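Local coordinates for protein DNA polymerase III beta subunit (Streptococcus pyogenes, PDB 2AVT) that probably forms, as a dimer, a sliding ring that encircles duplex DNA and tethers the replicative polymerase to its template during chain elongation, at residues A[11-16]-A[82-87]; A[17-23]-A[48-54]; A[337-341]-A[368-372]. All blocks are in the same frame, centred on the assembly; numbering follows the deposited sequence.

Contacts 1 and 2 belong to the N-terminal domain and share helix 8-18, whereas contact 3 lies in the C-terminal domain, on the opposite side of the chain's centre. Along the chain, contact 2 is nested inside contact 1, and contact 3 follows much later. The centres of contacts 1 and 2 are 15 Å apart, with I83 CD1 3.8 Å from K19 CB; contact 3 is centred 38 Å from contact 1 and 29 Å from contact 2. Contact 1 joins two helices, contact 2 seats the turn after the first on a hairpin near the central domain, and contact 3 sets a helix end on a sheet shared by the central and C-terminal domains. Two subunits probably form a ring around DNA.

Contact 1 (A[11-16]-A[82-87]); sequences FIHALN and FINIIS
Two alpha-helices pack almost antiparallel here, forming the helix pair of the N-terminal domain in the fold of bacterial DNA polymerase beta subunits, processivity factors with three similar domains per chain. Both segments are regular helix: L15 N donates to F11 O and I86 N to F82 O. Their axes approach to 10.2 Å, with a crossing angle of -161°. The register sets I12 against S87 (CA-CA 6.6 Å) and L15 against I83 (CA-CA 6.8 Å), and no hydrogen bond crosses the interface. On the buried side F82 also packs on L106 and L115, and L15 on I34, so the helices cover the sheets of their domain. On the far side of helix 79-88, I85 packs on I281 of the second subunit, placing the pair beside the dimer interface.

F11, with chi1 t, carries its ring to the buried side of the pair. F11 CZ is 3.8 Å from F82 CE2, at the edge of the F82 ring; the two rings meet obliquely, centroids 5.8 Å apart and planes at 74°. F11 CE2 also reaches I86 CD1 at 3.8 Å. I12 (m, t) lays its CG1 3.8 Å from I86 CG2 and extends its CD1 to 3.6 Å from S87 CA. S87 OG turns back to its own helix, donating to I83 O at 2.8 Å. L15, likewise m, t, fills the middle: its CB lies 3.9 Å from I83 CG1, while its CD1 is 4.0 Å from F82 CE2 and 4.2 Å from I86 CG2. N16 lies on the exposed edge, its OD1 3.5 Å from I83 CG2.

Contact 2 (A[17-23]-A[48-54]); sequences TTKRAIS and SNGQISI
A21 presses its methyl against the start of a beta strand, with CB 3.5 Å from I54 CG1 and 3.8 Å from I52 CG1. It sits at the end of a short 3-10 segment, 19-21, that follows helix 8-18; A21 N donates to T18 O (3.0 Å). From I22 on the backbone becomes extended. Residues 49-51 connect strands 42-48 and 52-59 of a beta-hairpin, and segment 48-54 spans that turn and the strand ends. N49 N donates to I52 O (3.1 Å); N49 OD1 accepts from Q51 N (2.8 Å), an Asx turn, and from I52 N (2.9 Å), which makes an Asx motif. G50 has phi/psi 89/-21, angles at which a CB would strike the preceding carbonyl.

The register pairs T18 with I54 (CA-CA 5.7 Å), A21 with S48 (4.8 Å) and I22 with N49 (5.2 Å), yet no direct hydrogen bond spans the segments. Instead, water 1 bridges them, donating to R20 O (3.2 Å) and accepting from N49 ND2 (3.0 Å). Water 2 accepts from S23 N at 2.8 Å and lies 2.8 Å from S48 O, so it links them too. I54, in the m, t rotamer, brings its CD1 to 4.1 Å from R20 CB, and S23 OG lies 3.3 Å from N49 CB.

Beyond the pair, K19 and I22 lean on A79 of helix 79-88, I52 and I54 on F240 of strand 238-243, and I54 on V214 of helix 205-214. A salt bridge from R20 NE to E210 adds to this join between the N-terminal and central domains.

Contact 3 (A[337-341]-A[368-372]); sequences SLKAI and FIQLI
Helix-on-sheet packing within the C-terminal domain, one of three similar domains in bacterial DNA polymerase beta subunits, brings the end of helix 331-339 over strand 367-372. The chain is helical at S337 and extended by I341 (phi/psi -99/115). Strand 368-372 has regular beta geometry and directs F368, Q370 and I372 toward the helix. S337 stands nearest Q370 (CA-CA 7.1 Å), and I341 nearest F368 (8.9 Å).

Polar contacts centre on Q370, whose m, t side chain with chi3 of 81° reaches the helix end. Q370 NE2 donates to S337 O at 3.1 Å, nearly straight at 166°. S337 OG lies 3.0 Å from Q370 OE1, although Y333 O, one turn earlier, competes for the same proton. The strand backbone meanwhile pairs with L359 through Q370 and with Q187 of the central domain through I369, within a sheet that runs across the two domains.

Apolar contacts come from F368, with chi1 t, which sets its CZ 4.2 Å from A340 CB and its CE2 4.4 Å from I341 CG1. Van der Waals contacts with polar atoms complete the packing: I341 CG1 approaches Q370 NE2 at 3.7 Å, and I372 CD1 rests 3.6 Å from S337 OG.

Contact 1 (A[11-16]-A[82-87])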
ATOM      1  N   PHE A  11     -20.720  -5.344 -12.600  1.00 28.66           N
ATOM      2  CA  PHE A  11     -20.926  -3.941 -12.250  1.00 27.16           C
ATOM      3  C   PHE A  11     -19.676  -3.337 -11.619  1.00 25.63           C
ATOM      4  O   PHE A  11     -19.225  -2.268 -12.029  1.00 26.17           O
ATOM      5  CB  PHE A  11     -22.116  -3.827 -11.285  1.00 21.97           C
ATOM      6  CG  PHE A  11     -22.735  -2.454 -11.225  1.00 23.86           C
ATOM      7  CD1 PHE A  11     -22.489  -1.515 -12.211  1.00 22.74           C
ATOM      8  CD2 PHE A  11     -23.606  -2.120 -10.197  1.00 21.40           C
ATOM      9  CE1 PHE A  11     -23.101  -0.270 -12.180  1.00 20.80           C
ATOM     10  CE2 PHE A  11     -24.220  -0.882 -10.162  1.00 22.18           C
ATOM     11  CZ  PHE A  11     -23.966   0.047 -11.160  1.00 21.76           C
ATOM     12  N   ILE A  12     -19.123  -4.028 -10.627  1.00 25.93           N
ATOM     13  CA  ILE A  12     -17.931  -3.563  -9.925  1.00 26.90           C
ATOM     14  C   ILE A  12     -16.752  -3.339 -10.874  1.00 27.81           C
ATOM     15  O   ILE A  12     -16.093  -2.305 -10.809  1.00 27.29           O
ATOM     16  CB  ILE A  12     -17.506  -4.562  -8.817  1.00 25.07           C
ATOM     17  CG1 ILE A  12     -18.537  -4.527  -7.682  1.00 26.38           C
ATOM     18  CG2 ILE A  12     -16.119  -4.204  -8.277  1.00 23.28           C
ATOM     19  CD1 ILE A  12     -18.273  -5.537  -6.579  1.00 26.75           C
ATOM     20  N   HIS A  13     -16.494  -4.297 -11.761  1.00 28.29           N
ATOM     21  CA  HIS A  13     -15.381  -4.151 -12.702  1.00 29.86           C
ATOM     22  C   HIS A  13     -15.523  -2.891 -13.552  1.00 26.41           C
ATOM     23  O   HIS A  13     -14.570  -2.130 -13.691  1.00 26.81           O
ATOM     24  CB  HIS A  13     -15.272  -5.383 -13.604  1.00 34.24           C
ATOM     25  CG  HIS A  13     -14.730  -6.592 -12.903  1.00 42.25           C
ATOM     26  ND1 HIS A  13     -13.550  -6.569 -12.186  1.00 44.94           N
ATOM     27  CD2 HIS A  13     -15.199  -7.859 -12.811  1.00 44.07           C
ATOM     28  CE1 HIS A  13     -13.319  -7.768 -11.683  1.00 44.20           C
ATOM     29  NE2 HIS A  13     -14.304  -8.570 -12.048  1.00 45.28           N
ATOM     30  N   ALA A  14     -16.711  -2.664 -14.103  1.00 23.50           N
ATOM     31  CA  ALA A  14     -16.959  -1.487 -14.932  1.00 24.29           C
ATOM     32  C   ALA A  14     -16.887  -0.180 -14.130  1.00 22.51           C
ATOM     33  O   ALA A  14     -16.448   0.846 -14.645  1.00 23.05           O
ATOM     34  CB  ALA A  14     -18.327  -1.603 -15.610  1.00 23.25           C
ATOM     35  N   LEU A  15     -17.339  -0.220 -12.879  1.00 22.84           N
ATOM     36  CA  LEU A  15     -17.310   0.954 -12.016  1.00 22.00           C
ATOM     37  C   LEU A  15     -15.881   1.352 -11.680  1.00 22.12           C
ATOM     38  O   LEU A  15     -15.533   2.529 -11.726  1.00 20.46           O
ATOM     39  CB  LEU A  15     -18.085   0.687 -10.716  1.00 19.93           C
ATOM     40  CG  LEU A  15     -19.611   0.703 -10.833  1.00 21.91           C
ATOM     41  CD1 LEU A  15     -20.270   0.119  -9.567  1.00 15.35           C
ATOM     42  CD2 LEU A  15     -20.062   2.135 -11.073  1.00 20.19           C
ATOM     43  N   ASN A  16     -15.053   0.372 -11.335  1.00 23.33           N
ATOM     44  CA  ASN A  16     -13.668   0.653 -10.986  1.00 24.97           C
ATOM     45  C   ASN A  16     -12.874   1.186 -12.166  1.00 26.94           C
ATOM     46  O   ASN A  16     -11.892   1.891 -11.983  1.00 26.76           O
ATOM     47  CB  ASN A  16     -12.985  -0.595 -10.440  1.00 27.66           C
ATOM     48  CG  ASN A  16     -13.496  -0.977  -9.068  1.00 30.72           C
ATOM     49  OD1 ASN A  16     -14.060  -0.149  -8.353  1.00 31.96           O
ATOM     50  ND2 ASN A  16     -13.282  -2.231  -8.681  1.00 32.51           N
ATOM     51  N   PHE A  82     -20.566   5.209  -3.736  1.00 23.72           N
ATOM     52  CA  PHE A  82     -21.451   4.285  -4.430  1.00 23.45           C
ATOM     53  C   PHE A  82     -20.788   2.944  -4.677  1.00 23.79           C
ATOM     54  O   PHE A  82     -21.396   1.888  -4.476  1.00 23.38           O
ATOM     55  CB  PHE A  82     -21.893   4.875  -5.770  1.00 24.82           C
ATOM     56  CG  PHE A  82     -22.763   3.955  -6.572  1.00 24.03           C
ATOM     57  CD1 PHE A  82     -23.974   3.509  -6.062  1.00 24.99           C
ATOM     58  CD2 PHE A  82     -22.381   3.546  -7.842  1.00 23.04           C
ATOM     59  CE1 PHE A  82     -24.795   2.674  -6.813  1.00 23.56           C
ATOM     60  CE2 PHE A  82     -23.195   2.711  -8.595  1.00 24.82           C
ATOM     61  CZ  PHE A  82     -24.404   2.277  -8.079  1.00 24.07           C
ATOM     62  N   ILE A  83     -19.538   2.992  -5.129  1.00 21.48           N
ATOM     63  CA  ILE A  83     -18.780   1.786  -5.411  1.00 21.82           C
ATOM     64  C   ILE A  83     -18.528   0.951  -4.161  1.00 21.37           C
ATOM     65  O   ILE A  83     -18.608  -0.275  -4.224  1.00 20.15           O
ATOM     66  CB  ILE A  83     -17.441   2.125  -6.091  1.00 18.53           C
ATOM     67  CG1 ILE A  83     -17.714   2.758  -7.457  1.00 22.60           C
ATOM     68  CG2 ILE A  83     -16.591   0.889  -6.211  1.00 20.43           C
ATOM     69  CD1 ILE A  83     -16.443   3.232  -8.184  1.00 21.97           C
ATOM     70  N   ASN A  84     -18.208   1.592  -3.035  1.00 20.84           N
ATOM     71  CA  ASN A  84     -18.007   0.832  -1.792  1.00 23.35           C
ATOM     72  C   ASN A  84     -19.325   0.141  -1.396  1.00 20.97           C
ATOM     73  O   ASN A  84     -19.327  -0.987  -0.910  1.00 24.21           O
ATOM     74  CB  ASN A  84     -17.559   1.739  -0.634  1.00 22.20           C
ATOM     75  CG  ASN A  84     -16.168   2.300  -0.836  1.00 24.18           C
ATOM     76  OD1 ASN A  84     -15.297   1.643  -1.404  1.00 26.00           O
ATOM     77  ND2 ASN A  84     -15.949   3.513  -0.358  1.00 24.21           N
ATOM     78  N   ILE A  85     -20.443   0.823  -1.596  1.00 20.35           N
ATOM     79  CA  ILE A  85     -21.736   0.222  -1.268  1.00 23.72           C
ATOM     80  C   ILE A  85     -22.002  -1.013  -2.143  1.00 24.84           C
ATOM     81  O   ILE A  85     -22.294  -2.100  -1.625  1.00 25.65           O
ATOM     82  CB  ILE A  85     -22.868   1.239  -1.431  1.00 23.41           C
ATOM     83  CG1 ILE A  85     -22.867   2.178  -0.224  1.00 22.37           C
ATOM     84  CG2 ILE A  85     -24.217   0.528  -1.531  1.00 23.07           C
ATOM     85  CD1 ILE A  85     -23.521   3.481  -0.493  1.00 25.35           C
ATOM     86  N   ILE A  86     -21.861  -0.851  -3.457  1.00 23.88           N
ATOM     87  CA  ILE A  86     -22.075  -1.940  -4.403  1.00 23.47           C
ATOM     88  C   ILE A  86     -21.169  -3.113  -4.072  1.00 24.79           C
ATOM     89  O   ILE A  86     -21.604  -4.265  -4.065  1.00 24.14           O
ATOM     90  CB  ILE A  86     -21.796  -1.479  -5.862  1.00 23.40           C
ATOM     91  CG1 ILE A  86     -22.874  -0.488  -6.298  1.00 21.24           C
ATOM     92  CG2 ILE A  86     -21.726  -2.684  -6.807  1.00 21.93           C
ATOM     93  CD1 ILE A  86     -24.295  -1.076  -6.335  1.00 22.79           C
ATOM     94  N   SER A  87     -19.908  -2.819  -3.779  1.00 25.90           N
ATOM     95  CA  SER A  87     -18.948  -3.872  -3.457  1.00 26.44           C
ATOM     96  C   SER A  87     -19.270  -4.573  -2.144  1.00 24.90           C
ATOM     97  O   SER A  87     -18.772  -5.664  -1.891  1.00 24.95           O
ATOM     98  CB  SER A  87     -17.525  -3.300  -3.376  1.00 26.11           C
ATOM     99  OG  SER A  87     -17.173  -2.611  -4.569  1.00 32.37           O
TER

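Contact 2 (A[17-23]-A[48-54])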
ATOM      1  N   THR A  17     -13.291   0.840 -13.377  1.00 28.02           N
ATOM      2  CA  THR A  17     -12.603   1.323 -14.570  1.00 31.41           C
ATOM      3  C   THR A  17     -12.923   2.799 -14.768  1.00 29.07           C
ATOM      4  O   THR A  17     -12.044   3.613 -15.055  1.00 29.92           O
ATOM      5  CB  THR A  17     -13.069   0.576 -15.824  1.00 33.53           C
ATOM      6  OG1 THR A  17     -12.724  -0.809 -15.710  1.00 41.41           O
ATOM      7  CG2 THR A  17     -12.408   1.157 -17.061  1.00 38.81           C
ATOM      8  N   THR A  18     -14.202   3.125 -14.629  1.00 26.96           N
ATOM      9  CA  THR A  18     -14.680   4.488 -14.790  1.00 26.21           C
ATOM     10  C   THR A  18     -14.098   5.392 -13.699  1.00 26.82           C
ATOM     11  O   THR A  18     -13.771   6.554 -13.952  1.00 26.38           O
ATOM     12  CB  THR A  18     -16.218   4.531 -14.708  1.00 25.21           C
ATOM     13  OG1 THR A  18     -16.774   3.592 -15.643  1.00 25.57           O
ATOM     14  CG2 THR A  18     -16.727   5.926 -15.037  1.00 21.53           C
ATOM     15  N   LYS A  19     -13.978   4.841 -12.495  1.00 24.55           N
ATOM     16  CA  LYS A  19     -13.448   5.570 -11.346  1.00 27.87           C
ATOM     17  C   LYS A  19     -12.007   6.052 -11.588  1.00 27.54           C
ATOM     18  O   LYS A  19     -11.507   6.915 -10.864  1.00 26.27           O
ATOM     19  CB  LYS A  19     -13.512   4.674 -10.098  1.00 28.89           C
ATOM     20  CG  LYS A  19     -12.976   5.296  -8.823  1.00 33.17           C
ATOM     21  CD  LYS A  19     -13.816   6.481  -8.406  1.00 36.19           C
ATOM     22  CE  LYS A  19     -13.210   7.185  -7.200  1.00 40.51           C
ATOM     23  NZ  LYS A  19     -11.855   7.713  -7.523  1.00 42.26           N
ATOM     24  N   ARG A  20     -11.342   5.492 -12.598  1.00 27.33           N
ATOM     25  CA  ARG A  20      -9.974   5.896 -12.914  1.00 28.73           C
ATOM     26  C   ARG A  20      -9.959   7.367 -13.345  1.00 27.32           C
ATOM     27  O   ARG A  20      -8.961   8.054 -13.196  1.00 28.92           O
ATOM     28  CB  ARG A  20      -9.400   5.040 -14.050  1.00 30.60           C
ATOM     29  CG  ARG A  20      -9.450   3.541 -13.824  1.00 35.08           C
ATOM     30  CD  ARG A  20      -8.553   3.119 -12.694  1.00 38.77           C
ATOM     31  NE  ARG A  20      -7.185   3.584 -12.893  1.00 44.28           N
ATOM     32  CZ  ARG A  20      -6.135   3.103 -12.238  1.00 46.41           C
ATOM     33  NH1 ARG A  20      -6.298   2.134 -11.344  1.00 48.89           N
ATOM     34  NH2 ARG A  20      -4.925   3.597 -12.467  1.00 48.39           N
ATOM     35  N   ALA A  21     -11.074   7.836 -13.887  1.00 24.90           N
ATOM     36  CA  ALA A  21     -11.182   9.223 -14.331  1.00 24.86           C
ATOM     37  C   ALA A  21     -11.787  10.128 -13.258  1.00 24.88           C
ATOM     38  O   ALA A  21     -12.114  11.280 -13.541  1.00 25.00           O
ATOM     39  CB  ALA A  21     -12.037   9.300 -15.591  1.00 22.17           C
ATOM     40  N   ILE A  22     -11.934   9.615 -12.037  1.00 24.43           N
ATOM     41  CA  ILE A  22     -12.525  10.398 -10.954  1.00 24.87           C
ATOM     42  C   ILE A  22     -11.531  10.655  -9.825  1.00 26.35           C
ATOM     43  O   ILE A  22     -11.031   9.721  -9.197  1.00 26.42           O
ATOM     44  CB  ILE A  22     -13.800   9.698 -10.408  1.00 24.60           C
ATOM     45  CG1 ILE A  22     -14.790   9.489 -11.563  1.00 21.82           C
ATOM     46  CG2 ILE A  22     -14.458  10.552  -9.319  1.00 24.34           C
ATOM     47  CD1 ILE A  22     -16.155   8.945 -11.144  1.00 22.39           C
ATOM     48  N   SER A  23     -11.241  11.937  -9.593  1.00 26.15           N
ATOM     49  CA  SER A  23     -10.298  12.369  -8.564  1.00 28.34           C
ATOM     50  C   SER A  23     -10.832  12.228  -7.150  1.00 26.95           C
ATOM     51  O   SER A  23     -12.032  12.297  -6.917  1.00 28.43           O
ATOM     52  CB  SER A  23      -9.905  13.840  -8.775  1.00 28.23           C
ATOM     53  OG  SER A  23      -9.055  14.006  -9.892  1.00 37.24           O
ATOM     54  N   SER A  48     -15.156  11.865 -14.806  1.00 19.40           N
ATOM     55  CA  SER A  48     -14.197  12.843 -15.324  1.00 22.91           C
ATOM     56  C   SER A  48     -13.578  13.651 -14.194  1.00 23.47           C
ATOM     57  O   SER A  48     -14.190  13.831 -13.134  1.00 21.58           O
ATOM     58  CB  SER A  48     -14.852  13.790 -16.337  1.00 23.42           C
ATOM     59  OG  SER A  48     -15.877  14.550 -15.736  1.00 26.47           O
ATOM     60  N   ASN A  49     -12.362  14.135 -14.431  1.00 22.67           N
ATOM     61  CA  ASN A  49     -11.624  14.897 -13.431  1.00 23.01           C
ATOM     62  C   ASN A  49     -11.048  16.192 -13.998  1.00 25.53           C
ATOM     63  O   ASN A  49     -10.107  16.740 -13.433  1.00 23.34           O
ATOM     64  CB  ASN A  49     -10.477  14.052 -12.881  1.00 20.27           C
ATOM     65  CG  ASN A  49      -9.437  13.698 -13.957  1.00 24.77           C
ATOM     66  OD1 ASN A  49      -9.489  14.196 -15.077  1.00 23.50           O
ATOM     67  ND2 ASN A  49      -8.498  12.844 -13.606  1.00 26.04           N
ATOM     68  N   GLY A  50     -11.600  16.663 -15.113  1.00 26.82           N
ATOM     69  CA  GLY A  50     -11.102  17.890 -15.712  1.00 32.34           C
ATOM     70  C   GLY A  50      -9.974  17.677 -16.713  1.00 33.22           C
ATOM     71  O   GLY A  50      -9.718  18.537 -17.553  1.00 33.80           O
ATOM     72  N   GLN A  51      -9.294  16.537 -16.625  1.00 33.83           N
ATOM     73  CA  GLN A  51      -8.198  16.223 -17.541  1.00 34.90           C
ATOM     74  C   GLN A  51      -8.668  15.119 -18.494  1.00 35.25           C
ATOM     75  O   GLN A  51      -8.511  15.234 -19.717  1.00 35.91           O
ATOM     76  CB  GLN A  51      -6.970  15.755 -16.755  1.00 37.36           C
ATOM     77  CG  GLN A  51      -5.645  15.833 -17.514  1.00 43.52           C
ATOM     78  CD  GLN A  51      -5.144  17.261 -17.681  1.00 45.43           C
ATOM     79  OE1 GLN A  51      -4.938  17.976 -16.703  1.00 50.55           O
ATOM     80  NE2 GLN A  51      -4.944  17.679 -18.920  1.00 46.38           N
ATOM     81  N   ILE A  52      -9.238  14.051 -17.930  1.00 30.35           N
ATOM     82  CA  ILE A  52      -9.764  12.947 -18.731  1.00 28.93           C
ATOM     83  C   ILE A  52     -11.222  12.682 -18.384  1.00 30.64           C
ATOM     84  O   ILE A  52     -11.721  13.117 -17.336  1.00 28.16           O
ATOM     85  CB  ILE A  52      -8.982  11.618 -18.512  1.00 28.16           C
ATOM     86  CG1 ILE A  52      -9.091  11.173 -17.057  1.00 29.58           C
ATOM     87  CG2 ILE A  52      -7.516  11.790 -18.893  1.00 27.05           C
ATOM     88  CD1 ILE A  52      -8.325   9.896 -16.749  1.00 30.64           C
ATOM     89  N   SER A  53     -11.898  11.983 -19.288  1.00 27.67           N
ATOM     90  CA  SER A  53     -13.285  11.591 -19.115  1.00 28.74           C
ATOM     91  C   SER A  53     -13.394  10.175 -19.659  1.00 29.48           C
ATOM     92  O   SER A  53     -12.855   9.869 -20.736  1.00 30.74           O
ATOM     93  CB  SER A  53     -14.236  12.491 -19.903  1.00 29.72           C
ATOM     94  OG  SER A  53     -14.230  13.817 -19.402  1.00 37.59           O
ATOM     95  N   ILE A  54     -14.074   9.316 -18.916  1.00 26.67           N
ATOM     96  CA  ILE A  54     -14.278   7.935 -19.331  1.00 26.52           C
ATOM     97  C   ILE A  54     -15.763   7.616 -19.401  1.00 26.28           C
ATOM     98  O   ILE A  54     -16.488   7.819 -18.426  1.00 26.12           O
ATOM     99  CB  ILE A  54     -13.626   6.945 -18.350  1.00 25.23           C
ATOM    100  CG1 ILE A  54     -12.107   7.112 -18.377  1.00 25.43           C
ATOM    101  CG2 ILE A  54     -13.987   5.506 -18.730  1.00 24.73           C
ATOM    102  CD1 ILE A  54     -11.400   6.248 -17.368  1.00 26.50           C
TER
HETATM  103  O   HOH W   1      -8.485  10.733 -11.486  1.00 31.40           O
HETATM  104  O   HOH W   2     -12.792  13.959 -10.659  1.00 23.35           O

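Contact 3 (A[337-341]-A[368-372])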
ATOM      1  N   SER A 337      15.452   4.643 -17.479  1.00 37.09           N
ATOM      2  CA  SER A 337      15.615   4.312 -18.894  1.00 36.12           C
ATOM      3  C   SER A 337      15.732   2.800 -19.059  1.00 35.20           C
ATOM      4  O   SER A 337      15.183   2.224 -19.995  1.00 35.39           O
ATOM      5  CB  SER A 337      16.862   4.987 -19.472  1.00 36.24           C
ATOM      6  OG  SER A 337      16.637   6.371 -19.694  1.00 37.45           O
ATOM      7  N   LEU A 338      16.447   2.161 -18.140  1.00 34.00           N
ATOM      8  CA  LEU A 338      16.631   0.718 -18.195  1.00 35.69           C
ATOM      9  C   LEU A 338      15.327  -0.025 -17.886  1.00 36.93           C
ATOM     10  O   LEU A 338      15.053  -1.087 -18.446  1.00 35.99           O
ATOM     11  CB  LEU A 338      17.737   0.302 -17.219  1.00 35.65           C
ATOM     12  CG  LEU A 338      19.112   0.918 -17.546  1.00 37.79           C
ATOM     13  CD1 LEU A 338      20.117   0.621 -16.439  1.00 34.13           C
ATOM     14  CD2 LEU A 338      19.605   0.364 -18.883  1.00 36.60           C
ATOM     15  N   LYS A 339      14.514   0.544 -17.004  1.00 37.47           N
ATOM     16  CA  LYS A 339      13.253  -0.087 -16.648  1.00 38.62           C
ATOM     17  C   LYS A 339      12.366  -0.136 -17.887  1.00 37.48           C
ATOM     18  O   LYS A 339      11.593  -1.076 -18.073  1.00 36.66           O
ATOM     19  CB  LYS A 339      12.571   0.703 -15.522  1.00 41.35           C
ATOM     20  CG  LYS A 339      11.338   0.025 -14.941  1.00 46.11           C
ATOM     21  CD  LYS A 339      10.860   0.725 -13.672  1.00 48.29           C
ATOM     22  CE  LYS A 339       9.647   0.024 -13.075  1.00 51.51           C
ATOM     23  NZ  LYS A 339       9.230   0.638 -11.775  1.00 52.77           N
ATOM     24  N   ALA A 340      12.502   0.873 -18.746  1.00 35.51           N
ATOM     25  CA  ALA A 340      11.715   0.957 -19.976  1.00 34.83           C
ATOM     26  C   ALA A 340      12.188   0.038 -21.112  1.00 34.71           C
ATOM     27  O   ALA A 340      11.530  -0.059 -22.143  1.00 34.34           O
ATOM     28  CB  ALA A 340      11.690   2.387 -20.464  1.00 35.93           C
ATOM     29  N   ILE A 341      13.318  -0.633 -20.929  1.00 34.30           N
ATOM     30  CA  ILE A 341      13.846  -1.526 -21.961  1.00 33.96           C
ATOM     31  C   ILE A 341      13.495  -2.979 -21.664  1.00 33.70           C
ATOM     32  O   ILE A 341      13.947  -3.542 -20.675  1.00 33.57           O
ATOM     33  CB  ILE A 341      15.380  -1.379 -22.077  1.00 33.16           C
ATOM     34  CG1 ILE A 341      15.729   0.039 -22.542  1.00 32.35           C
ATOM     35  CG2 ILE A 341      15.934  -2.389 -23.066  1.00 32.96           C
ATOM     36  CD1 ILE A 341      17.227   0.358 -22.471  1.00 32.98           C
ATOM     37  N   PHE A 368      13.563   2.587 -30.764  1.00 39.74           N
ATOM     38  CA  PHE A 368      13.396   3.222 -29.465  1.00 38.73           C
ATOM     39  C   PHE A 368      14.727   3.806 -29.010  1.00 36.40           C
ATOM     40  O   PHE A 368      15.667   3.082 -28.707  1.00 36.89           O
ATOM     41  CB  PHE A 368      12.884   2.172 -28.470  1.00 38.40           C
ATOM     42  CG  PHE A 368      12.683   2.683 -27.071  1.00 39.98           C
ATOM     43  CD1 PHE A 368      12.255   3.979 -26.838  1.00 40.15           C
ATOM     44  CD2 PHE A 368      12.867   1.836 -25.987  1.00 40.15           C
ATOM     45  CE1 PHE A 368      12.011   4.422 -25.542  1.00 40.10           C
ATOM     46  CE2 PHE A 368      12.627   2.270 -24.692  1.00 40.23           C
ATOM     47  CZ  PHE A 368      12.197   3.568 -24.469  1.00 37.96           C
ATOM     48  N   ILE A 369      14.792   5.129 -28.974  1.00 34.96           N
ATOM     49  CA  ILE A 369      15.998   5.827 -28.565  1.00 36.26           C
ATOM     50  C   ILE A 369      15.744   6.704 -27.344  1.00 35.92           C
ATOM     51  O   ILE A 369      14.753   7.433 -27.295  1.00 35.15           O
ATOM     52  CB  ILE A 369      16.508   6.740 -29.688  1.00 37.60           C
ATOM     53  CG1 ILE A 369      16.934   5.899 -30.898  1.00 39.64           C
ATOM     54  CG2 ILE A 369      17.656   7.595 -29.167  1.00 39.99           C
ATOM     55  CD1 ILE A 369      17.246   6.724 -32.141  1.00 40.00           C
ATOM     56  N   GLN A 370      16.633   6.617 -26.361  1.00 36.23           N
ATOM     57  CA  GLN A 370      16.533   7.437 -25.158  1.00 36.96           C
ATOM     58  C   GLN A 370      17.823   8.240 -25.041  1.00 37.30           C
ATOM     59  O   GLN A 370      18.903   7.743 -25.361  1.00 36.58           O
ATOM     60  CB  GLN A 370      16.331   6.570 -23.913  1.00 35.55           C
ATOM     61  CG  GLN A 370      15.010   5.806 -23.902  1.00 34.46           C
ATOM     62  CD  GLN A 370      14.829   4.993 -22.645  1.00 33.14           C
ATOM     63  OE1 GLN A 370      14.431   5.520 -21.602  1.00 36.21           O
ATOM     64  NE2 GLN A 370      15.132   3.708 -22.726  1.00 33.01           N
ATOM     65  N   LEU A 371      17.693   9.479 -24.577  1.00 38.31           N
ATOM     66  CA  LEU A 371      18.821  10.398 -24.443  1.00 40.31           C
ATOM     67  C   LEU A 371      18.941  10.878 -22.988  1.00 39.97           C
ATOM     68  O   LEU A 371      17.952  11.291 -22.389  1.00 39.25           O
ATOM     69  CB  LEU A 371      18.584  11.589 -25.382  1.00 42.15           C
ATOM     70  CG  LEU A 371      19.706  12.503 -25.889  1.00 46.34           C
ATOM     71  CD1 LEU A 371      20.616  11.726 -26.820  1.00 46.26           C
ATOM     72  CD2 LEU A 371      19.101  13.688 -26.643  1.00 45.70           C
ATOM     73  N   ILE A 372      20.147  10.820 -22.427  1.00 39.93           N
ATOM     74  CA  ILE A 372      20.384  11.257 -21.052  1.00 40.51           C
ATOM     75  C   ILE A 372      21.538  12.250 -20.977  1.00 41.82           C
ATOM     76  O   ILE A 372      22.656  11.954 -21.409  1.00 41.20           O
ATOM     77  CB  ILE A 372      20.741  10.078 -20.132  1.00 40.81           C
ATOM     78  CG1 ILE A 372      19.541   9.147 -19.968  1.00 41.48           C
ATOM     79  CG2 ILE A 372      21.203  10.607 -18.773  1.00 41.11           C
ATOM     80  CD1 ILE A 372      19.851   7.902 -19.147  1.00 40.78           C
TER